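Local coordinates for protein SCO1 homolog 1, mitochondrial (Arabidopsis thaliana, PDB 6N5U) that binds copper(I) in its thioredoxin-fold domain and is thought to act in copper homeostasis, mitochondrial redox signalling or copper insertion into cytochrome c oxidase, at residues Ile45-Glu49 / His131-Met135; Ile60-Val66 / Val161-Arg166; Pro77-Val82 / Thr100-Ile106; Asn27-Lys31 / Ser139-Asn143. All blocks are in the same frame, centred on the assembly; numbering follows the deposited sequence.

Interaction 1: residues Ile45-Glu49 / His131-Met135. With CU1 (copper (I) ion), chain D.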
# COMPACT_ATOMS: atom_id res chain seq x y z
N ILE A 45 10.29 1.40 -9.41
CA ILE A 45 8.83 1.50 -9.38
C ILE A 45 8.27 1.81 -7.97
O ILE A 45 7.67 2.88 -7.82
CB ILE A 45 8.15 0.25 -10.02
CG1 ILE A 45 8.64 -0.02 -11.47
CG2 ILE A 45 6.62 0.30 -9.92
CD1 ILE A 45 8.45 1.13 -12.57
N CYS A 46 8.43 0.88 -6.98
CA CYS A 46 7.94 1.03 -5.60
C CYS A 46 8.49 2.29 -4.92
O CYS A 46 7.65 3.08 -4.49
CB CYS A 46 8.15 -0.22 -4.75
SG CYS A 46 7.23 -1.68 -5.30
N PRO A 47 9.84 2.56 -4.87
CA PRO A 47 10.31 3.82 -4.26
C PRO A 47 9.62 5.06 -4.85
O PRO A 47 9.18 5.92 -4.08
CB PRO A 47 11.82 3.80 -4.52
CG PRO A 47 12.16 2.38 -4.59
CD PRO A 47 11.00 1.75 -5.31
N ASP A 48 9.43 5.12 -6.20
CA ASP A 48 8.78 6.25 -6.87
C ASP A 48 7.32 6.42 -6.46
O ASP A 48 6.90 7.54 -6.15
CB ASP A 48 8.90 6.17 -8.40
CG ASP A 48 10.31 6.28 -8.95
OD1 ASP A 48 11.21 6.75 -8.22
OD2 ASP A 48 10.51 5.88 -10.12
N GLU A 49 6.55 5.33 -6.52
CA GLU A 49 5.13 5.27 -6.19
C GLU A 49 4.86 5.66 -4.75
O GLU A 49 3.90 6.39 -4.49
CB GLU A 49 4.60 3.87 -6.48
CG GLU A 49 4.60 3.55 -7.97
CD GLU A 49 3.74 4.46 -8.81
OE1 GLU A 49 2.50 4.30 -8.76
OE2 GLU A 49 4.29 5.35 -9.50
N HIS A 131 4.69 -7.33 -10.48
CA HIS A 131 3.37 -7.13 -9.88
C HIS A 131 2.61 -5.96 -10.45
O HIS A 131 3.16 -5.16 -11.22
CB HIS A 131 3.51 -6.97 -8.35
CG HIS A 131 4.30 -5.76 -7.95
ND1 HIS A 131 3.67 -4.55 -7.67
CD2 HIS A 131 5.63 -5.59 -7.83
CE1 HIS A 131 4.65 -3.72 -7.35
NE2 HIS A 131 5.84 -4.31 -7.43
N SER A 132 1.33 -5.87 -10.05
CA SER A 132 0.37 -4.84 -10.46
C SER A 132 0.77 -3.53 -9.79
O SER A 132 1.02 -3.53 -8.57
CB SER A 132 -1.04 -5.23 -10.03
OG SER A 132 -1.36 -6.59 -10.25
N ILE A 133 0.90 -2.44 -10.56
CA ILE A 133 1.25 -1.11 -10.00
C ILE A 133 -0.07 -0.45 -9.74
O ILE A 133 -0.74 0.06 -10.66
CB ILE A 133 2.24 -0.30 -10.86
CG1 ILE A 133 3.53 -1.12 -11.07
CG2 ILE A 133 2.55 1.05 -10.21
CD1 ILE A 133 4.06 -1.13 -12.48
N VAL A 134 -0.51 -0.57 -8.47
CA VAL A 134 -1.85 -0.21 -8.03
C VAL A 134 -1.91 0.55 -6.68
O VAL A 134 -1.11 0.31 -5.80
CB VAL A 134 -2.62 -1.56 -7.96
CG1 VAL A 134 -3.98 -1.40 -7.33
CG2 VAL A 134 -2.78 -2.21 -9.33
N MET A 135 -2.92 1.42 -6.52
CA MET A 135 -3.27 2.12 -5.29
C MET A 135 -4.78 2.04 -5.14
O MET A 135 -5.52 2.21 -6.12
CB MET A 135 -2.78 3.58 -5.25
CG MET A 135 -1.29 3.69 -5.12
SD MET A 135 -0.60 5.34 -5.24
CE MET A 135 -1.17 5.85 -6.96
CU CU1 D . 7.82 -2.73 -7.34
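A copper(I) site between the start of a helix and the end of a strand, with its following loop, remote in sequence, illustrates how a metal can join two parts of a fold. Cys-46 SG binds CU1 at 2.4 Å and His-131 NE2 binds it at 2.5 Å, while Cys-42, ahead of the helix, supplies the third ligand. Cys-46 SG and His-131 NE2 are 3.7 Å apart; the sulfur lies at the ring edge, near its plane, and CU1 lies close to the imidazole plane, as expected for ligation through NE2. Across the ring, His-131 ND1 donates to Ser-132 O (3.0 Å), which probably helps to hold the ring with NE2 toward the metal. Beside the site, Ile-45 CG2 packs on Ile-133 CG1 at 3.6 Å. One helical turn on, Glu-49 OE1 lies 3.6 Å from Ile-133 CG2; the charge of its carboxylate is met by Lys-150 and Lys-52 rather than by segment 131-135. No hydrogen bond crosses between the segments, so metal ligation and apolar contact join them. Two cysteines of a CxxxC motif at the N-terminal end of a helix, completed by a histidine remote in sequence, are the signature of the SCO1/2 metallochaperones within the thioredoxin fold.

Interaction 2: residues Ile60-Val66 / Val161-Arg166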
# COMPACT_ATOMS: atom_id res chain seq x y z
N ILE A 60 -3.02 16.26 0.34
CA ILE A 60 -4.41 15.97 0.69
C ILE A 60 -4.74 16.69 2.01
O ILE A 60 -5.72 17.45 2.06
CB ILE A 60 -4.61 14.44 0.85
CG1 ILE A 60 -4.58 13.70 -0.51
CG2 ILE A 60 -5.87 14.13 1.65
CD1 ILE A 60 -4.25 12.16 -0.39
N LYS A 61 -3.89 16.48 3.07
CA LYS A 61 -4.07 17.08 4.39
C LYS A 61 -4.08 18.60 4.32
O LYS A 61 -4.94 19.22 4.93
CB LYS A 61 -3.04 16.55 5.40
CG LYS A 61 -3.09 17.18 6.81
CD LYS A 61 -4.41 16.91 7.53
CE LYS A 61 -4.31 17.20 9.00
NZ LYS A 61 -5.63 17.05 9.68
N GLU A 62 -3.13 19.19 3.55
CA GLU A 62 -3.03 20.65 3.39
C GLU A 62 -4.28 21.24 2.73
O GLU A 62 -4.76 22.28 3.16
CB GLU A 62 -1.79 21.03 2.56
CG GLU A 62 -0.45 20.89 3.27
CD GLU A 62 0.75 20.79 2.35
OE1 GLU A 62 0.81 21.57 1.37
OE2 GLU A 62 1.64 19.94 2.61
N ASN A 63 -4.79 20.55 1.70
CA ASN A 63 -5.91 20.99 0.87
C ASN A 63 -7.30 20.68 1.38
O ASN A 63 -8.22 21.45 1.10
CB ASN A 63 -5.74 20.43 -0.54
CG ASN A 63 -4.41 20.74 -1.20
OD1 ASN A 63 -3.65 21.62 -0.78
ND2 ASN A 63 -4.09 20.00 -2.23
N SER A 64 -7.49 19.52 2.06
CA SER A 64 -8.79 19.08 2.58
C SER A 64 -8.94 19.09 4.10
O SER A 64 -10.06 19.20 4.61
CB SER A 64 -9.11 17.68 2.06
OG SER A 64 -8.27 16.73 2.69
N GLY A 65 -7.82 18.89 4.80
CA GLY A 65 -7.77 18.76 6.25
C GLY A 65 -7.92 17.33 6.72
O GLY A 65 -7.91 17.08 7.93
N VAL A 66 -8.07 16.36 5.77
CA VAL A 66 -8.26 14.92 6.04
C VAL A 66 -6.94 14.15 6.14
O VAL A 66 -6.11 14.21 5.23
CB VAL A 66 -9.23 14.25 5.00
CG1 VAL A 66 -9.38 12.75 5.24
CG2 VAL A 66 -10.60 14.93 5.00
N VAL A 161 -8.18 12.01 -4.81
CA VAL A 161 -8.50 11.55 -3.45
C VAL A 161 -9.38 12.58 -2.74
O VAL A 161 -10.41 12.20 -2.18
CB VAL A 161 -7.24 11.12 -2.63
CG1 VAL A 161 -7.58 10.86 -1.17
CG2 VAL A 161 -6.57 9.88 -3.24
N VAL A 162 -9.00 13.88 -2.84
CA VAL A 162 -9.72 15.01 -2.24
C VAL A 162 -11.16 15.09 -2.79
O VAL A 162 -12.08 15.24 -1.99
CB VAL A 162 -8.91 16.34 -2.35
CG1 VAL A 162 -9.74 17.57 -1.97
CG2 VAL A 162 -7.64 16.27 -1.50
N LYS A 163 -11.36 14.90 -4.12
CA LYS A 163 -12.68 14.90 -4.78
C LYS A 163 -13.58 13.79 -4.24
O LYS A 163 -14.74 14.04 -3.91
CB LYS A 163 -12.54 14.80 -6.31
CG LYS A 163 -13.88 14.87 -7.06
CD LYS A 163 -13.69 14.91 -8.56
CE LYS A 163 -14.97 15.33 -9.24
NZ LYS A 163 -14.75 15.67 -10.67
N GLU A 164 -13.03 12.58 -4.13
CA GLU A 164 -13.72 11.41 -3.62
C GLU A 164 -14.20 11.62 -2.18
O GLU A 164 -15.39 11.46 -1.92
CB GLU A 164 -12.84 10.15 -3.75
CG GLU A 164 -12.64 9.65 -5.17
CD GLU A 164 -13.90 9.37 -5.97
OE1 GLU A 164 -14.90 8.93 -5.36
OE2 GLU A 164 -13.89 9.60 -7.19
N ILE A 165 -13.30 12.04 -1.27
CA ILE A 165 -13.58 12.27 0.16
C ILE A 165 -14.80 13.18 0.36
O ILE A 165 -15.70 12.84 1.13
CB ILE A 165 -12.33 12.75 0.96
CG1 ILE A 165 -11.23 11.68 0.97
CG2 ILE A 165 -12.71 13.13 2.40
CD1 ILE A 165 -9.86 12.14 1.39
N ARG A 166 -14.82 14.32 -0.36
CA ARG A 166 -15.87 15.34 -0.26
C ARG A 166 -17.23 14.82 -0.75
O ARG A 166 -18.25 15.15 -0.14
CB ARG A 166 -15.46 16.64 -0.97
CG ARG A 166 -14.13 17.29 -0.52
CD ARG A 166 -13.97 17.44 0.99
NE ARG A 166 -13.16 18.59 1.37
CZ ARG A 166 -12.86 18.91 2.62
NH1 ARG A 166 -13.30 18.17 3.63
NH2 ARG A 166 -12.12 19.98 2.88
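This is a helix-helix contact, in which the C-terminal end of helix 45-64 and the loop after it meet helix 154-167 far from the copper site. The axes of the short segments 60-64 and 161-166 approach to 10.5 Å and cross at -50°, a separation bridged by branched aliphatic side chains. Ile-60 makes several apolar contacts: its CD1 is 3.7 Å from Val-161 CG1 and its CG1 is 4.1 Å from Val-162 CG2. In this thioredoxin-like domain both helices rest on the central sheet, with Ile-60 and Ile-165 each touching Val-68, and Val-161 touching Ile-34. Helix 45-64 ends at Ser-64; Gly-65, with positive phi, is the first to leave helical geometry, and Ser-64 forms an ST turn by accepting from Val-66 N (3.1 Å to Ser-64 OG). Just beyond this turn, Val-66 CG2 reaches Ile-165 CG2 at 3.8 Å. At the exposed border, the guanidinium of Arg-166 lies with one face over Ser-64 CB, and Arg-166 NH2 comes within 2.8 Å of Ser-64 O.

Interaction 3: residues Pro77-Val82 / Thr100-Ile106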
# COMPACT_ATOMS: atom_id res chain seq x y z
N PRO A 77 6.95 -11.81 0.71
CA PRO A 77 7.13 -12.22 2.11
C PRO A 77 8.41 -13.02 2.44
O PRO A 77 8.76 -13.11 3.63
CB PRO A 77 5.86 -13.02 2.40
CG PRO A 77 5.41 -13.51 1.10
CD PRO A 77 5.72 -12.41 0.15
N GLU A 78 9.09 -13.60 1.42
CA GLU A 78 10.30 -14.40 1.65
C GLU A 78 11.46 -13.55 2.12
O GLU A 78 12.28 -14.04 2.91
CB GLU A 78 10.71 -15.20 0.40
CG GLU A 78 9.80 -16.38 0.06
CD GLU A 78 9.79 -16.78 -1.41
OE1 GLU A 78 9.44 -15.95 -2.27
OE2 GLU A 78 10.14 -17.95 -1.69
N ARG A 79 11.54 -12.29 1.63
CA ARG A 79 12.63 -11.36 1.95
C ARG A 79 12.17 -10.24 2.86
O ARG A 79 12.93 -9.76 3.72
CB ARG A 79 13.24 -10.77 0.67
CG ARG A 79 14.17 -11.73 -0.07
CD ARG A 79 14.93 -11.08 -1.22
NE ARG A 79 14.02 -10.50 -2.21
CZ ARG A 79 14.39 -10.12 -3.43
NH1 ARG A 79 15.64 -10.26 -3.83
NH2 ARG A 79 13.50 -9.59 -4.25
N ASP A 80 10.93 -9.79 2.66
CA ASP A 80 10.33 -8.70 3.39
C ASP A 80 9.72 -9.17 4.71
O ASP A 80 8.52 -9.41 4.82
CB ASP A 80 9.32 -7.93 2.52
CG ASP A 80 9.82 -7.28 1.22
OD1 ASP A 80 11.04 -7.42 0.88
OD2 ASP A 80 8.99 -6.64 0.53
N THR A 81 10.57 -9.25 5.74
CA THR A 81 10.21 -9.58 7.12
C THR A 81 9.66 -8.31 7.81
O THR A 81 9.78 -7.21 7.26
CB THR A 81 11.46 -10.09 7.88
OG1 THR A 81 12.41 -9.03 7.99
CG2 THR A 81 12.10 -11.31 7.22
N VAL A 82 9.14 -8.46 9.05
CA VAL A 82 8.64 -7.36 9.87
C VAL A 82 9.71 -6.27 10.00
O VAL A 82 9.42 -5.12 9.69
CB VAL A 82 8.06 -7.82 11.24
CG1 VAL A 82 7.78 -6.65 12.18
CG2 VAL A 82 6.79 -8.64 11.02
N THR A 100 2.84 -7.29 6.11
CA THR A 100 3.51 -8.46 5.59
C THR A 100 2.72 -9.71 6.10
O THR A 100 1.62 -9.55 6.66
CB THR A 100 5.01 -8.38 5.97
OG1 THR A 100 5.78 -9.31 5.21
CG2 THR A 100 5.27 -8.56 7.49
N GLY A 101 3.27 -10.91 5.89
CA GLY A 101 2.67 -12.15 6.37
C GLY A 101 3.34 -13.40 5.83
O GLY A 101 4.48 -13.35 5.35
N SER A 102 2.62 -14.52 5.92
CA SER A 102 3.06 -15.80 5.40
C SER A 102 2.80 -15.77 3.89
O SER A 102 1.88 -15.05 3.47
CB SER A 102 2.27 -16.94 6.06
OG SER A 102 0.94 -17.05 5.58
N PRO A 103 3.53 -16.54 3.04
CA PRO A 103 3.24 -16.50 1.59
C PRO A 103 1.78 -16.80 1.23
O PRO A 103 1.30 -16.32 0.19
CB PRO A 103 4.24 -17.50 1.00
CG PRO A 103 5.34 -17.58 1.99
CD PRO A 103 4.66 -17.46 3.32
N GLU A 104 1.08 -17.58 2.11
CA GLU A 104 -0.34 -17.96 1.99
C GLU A 104 -1.23 -16.77 2.38
O GLU A 104 -2.20 -16.50 1.70
CB GLU A 104 -0.64 -19.17 2.89
CG GLU A 104 -1.94 -19.89 2.55
CD GLU A 104 -2.48 -20.80 3.65
OE1 GLU A 104 -1.81 -21.80 3.99
OE2 GLU A 104 -3.59 -20.51 4.16
N GLU A 105 -0.88 -16.07 3.47
CA GLU A 105 -1.59 -14.88 3.96
C GLU A 105 -1.57 -13.79 2.89
O GLU A 105 -2.63 -13.20 2.61
CB GLU A 105 -0.98 -14.38 5.29
CG GLU A 105 -1.58 -15.05 6.51
CD GLU A 105 -0.90 -14.82 7.85
OE1 GLU A 105 0.08 -14.05 7.91
OE2 GLU A 105 -1.35 -15.43 8.85
N ILE A 106 -0.38 -13.57 2.27
CA ILE A 106 -0.12 -12.61 1.18
C ILE A 106 -0.90 -13.01 -0.08
O ILE A 106 -1.40 -12.13 -0.78
CB ILE A 106 1.40 -12.49 0.92
CG1 ILE A 106 2.18 -11.91 2.15
CG2 ILE A 106 1.73 -11.71 -0.37
CD1 ILE A 106 1.77 -10.49 2.71
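One hydrogen bond crosses this contact, and it pairs a side chain with the backbone: Thr-100 OG1 donates to Asp-80 O at 2.8 Å, the acceptor being the central residue of an inverse gamma turn. The carboxylate of Asp-80 is engaged elsewhere, by Thr-40 and Ser-74. Most of the remaining contact falls to Pro-77, whose CG packs against Pro-103 CA at 3.7 Å and Ile-106 CG1 at 3.8 Å, and whose CB lies 3.3 Å from Gly-101 O. A CB on Gly-101 would collide with Glu-105 OE1, an atom needed by the capping box: Glu-105 N donates to Ser-102 OG (3.0 Å) and Ser-102 N to Glu-105 OE1 (3.3 Å). Val-82 CG2 meets Thr-100 CG2 at 3.8 Å. The contact lies at one end of a beta-alpha-beta crossover: strand 68-74, helix 82-89, capped by Thr-81, and parallel strand 97-100 follow in turn, and the contact joins the loop leaving the first strand to the end of the second and the start of helix 103-112, beside strand 14-17.

Interaction 4: residues Asn27-Lys31 / Ser139-Asn143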
# COMPACT_ATOMS: atom_id res chain seq x y z
N ASN A 27 -8.43 -3.15 11.79
CA ASN A 27 -7.38 -2.33 12.40
C ASN A 27 -7.09 -1.06 11.59
O ASN A 27 -6.44 -0.14 12.10
CB ASN A 27 -6.10 -3.15 12.54
CG ASN A 27 -6.09 -4.08 13.71
OD1 ASN A 27 -5.24 -3.96 14.58
ND2 ASN A 27 -7.01 -5.05 13.77
N LEU A 28 -7.57 -1.04 10.34
CA LEU A 28 -7.39 0.05 9.39
C LEU A 28 -8.61 0.97 9.36
O LEU A 28 -8.53 2.07 8.82
CB LEU A 28 -7.11 -0.53 7.99
CG LEU A 28 -5.66 -0.91 7.61
CD1 LEU A 28 -5.06 -1.95 8.56
CD2 LEU A 28 -5.61 -1.49 6.19
N MET A 29 -9.74 0.50 9.93
CA MET A 29 -11.01 1.25 10.00
C MET A 29 -10.91 2.47 10.92
O MET A 29 -10.09 2.49 11.85
CB MET A 29 -12.17 0.33 10.40
CG MET A 29 -12.70 -0.49 9.26
SD MET A 29 -13.79 -1.82 9.80
CE MET A 29 -15.43 -1.00 9.73
N GLY A 30 -11.73 3.47 10.63
CA GLY A 30 -11.77 4.73 11.37
C GLY A 30 -11.10 5.89 10.66
O GLY A 30 -11.25 7.03 11.09
N LYS A 31 -10.34 5.61 9.58
CA LYS A 31 -9.64 6.62 8.78
C LYS A 31 -9.61 6.25 7.29
O LYS A 31 -9.60 5.05 6.97
CB LYS A 31 -8.18 6.78 9.26
CG LYS A 31 -8.01 7.53 10.58
CD LYS A 31 -6.77 8.39 10.59
CE LYS A 31 -6.51 9.01 11.94
NZ LYS A 31 -5.34 9.92 11.91
N SER A 139 -12.24 3.61 2.23
CA SER A 139 -12.89 4.62 3.08
C SER A 139 -12.74 4.32 4.61
O SER A 139 -12.12 3.31 4.96
CB SER A 139 -14.35 4.79 2.66
OG SER A 139 -15.04 3.56 2.55
N PRO A 140 -13.28 5.17 5.54
CA PRO A 140 -13.13 4.87 6.98
C PRO A 140 -13.86 3.62 7.48
O PRO A 140 -13.66 3.22 8.63
CB PRO A 140 -13.64 6.15 7.66
CG PRO A 140 -13.62 7.19 6.60
CD PRO A 140 -13.99 6.45 5.36
N GLU A 141 -14.69 2.99 6.63
CA GLU A 141 -15.37 1.73 6.95
C GLU A 141 -14.77 0.60 6.10
O GLU A 141 -15.37 -0.48 5.99
CB GLU A 141 -16.91 1.81 6.79
CG GLU A 141 -17.62 2.92 7.57
CD GLU A 141 -17.36 3.13 9.06
OE1 GLU A 141 -17.44 2.15 9.83
OE2 GLU A 141 -17.09 4.29 9.45
N MET A 142 -13.57 0.84 5.54
CA MET A 142 -12.79 -0.07 4.70
C MET A 142 -13.59 -0.63 3.49
O MET A 142 -13.50 -1.81 3.17
CB MET A 142 -12.11 -1.20 5.50
CG MET A 142 -10.75 -0.82 6.07
SD MET A 142 -9.40 -0.66 4.87
CE MET A 142 -8.98 -2.40 4.57
N ASN A 143 -14.32 0.25 2.81
CA ASN A 143 -15.02 -0.08 1.58
C ASN A 143 -14.26 0.61 0.43
O ASN A 143 -13.93 1.80 0.54
CB ASN A 143 -16.49 0.39 1.62
CG ASN A 143 -17.36 -0.27 2.68
OD1 ASN A 143 -17.39 -1.50 2.84
ND2 ASN A 143 -18.11 0.53 3.40
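Ser-139 opens a type I turn, its O accepting from Met-142 N at 2.9 Å, while Ser-139 N and Ser-139 OG both donate to Asn-143 O, at 3.0 and 2.9 Å. Pro-140 forms the polar link to the other segment: Gly-30 N donates to Pro-140 O at 2.8 Å and a nearly straight 172°. Pro-140 CA also makes a CA-H...O contact with Lys-31 O at 3.5 Å, bringing the two backbones together where Lys-31 and Pro-140 have CA atoms 4.3 Å apart. At the backbone angles of Gly-30, with positive phi, a CB would be jammed against the preceding carbonyl O. Glu-141 reaches the tip of the Met-29 side chain, Glu-141 OE1 being 3.7 Å from Met-29 CE. Met-142 then adopts left-handed helical backbone angles, as in a type I turn with a G1 bulge, and directs its CA-to-CB bond toward the other segment: its CG meets Met-29 CG at 3.8 Å and its CE meets Leu-28 CD2, also at 3.8 Å. A hairpin turn is thus docked on a linker. Asn-143 leads into strand 144-148, antiparallel to strand 135-138, while segment 27-31 lies between strands 22-24 and 32-38, the latter the other sheet neighbour of strand 135-138.

In the fold
From the N terminus, segment 27-31 opens interaction 4, then helix 45-64 supplies one side of interaction 1 near its start and of interaction 2 at its end. Interaction 3 opens at 77-82 and is the first to close, at 100-106, within all three others. Interaction 1 closes next at 131-135 and interaction 4 at 139-143, so interaction 4 encloses interaction 1. Interaction 2 closes last, at 161-166, and crosses both. Together they join helix 45-64 to helix 154-167 and to the end of strand 127-131 with the loop after it, a beta-alpha-beta unit to helix 103-112, and a hairpin turn to the linker before strand 32-38; the centres of interactions 2 and 3 lie about 32 Å apart.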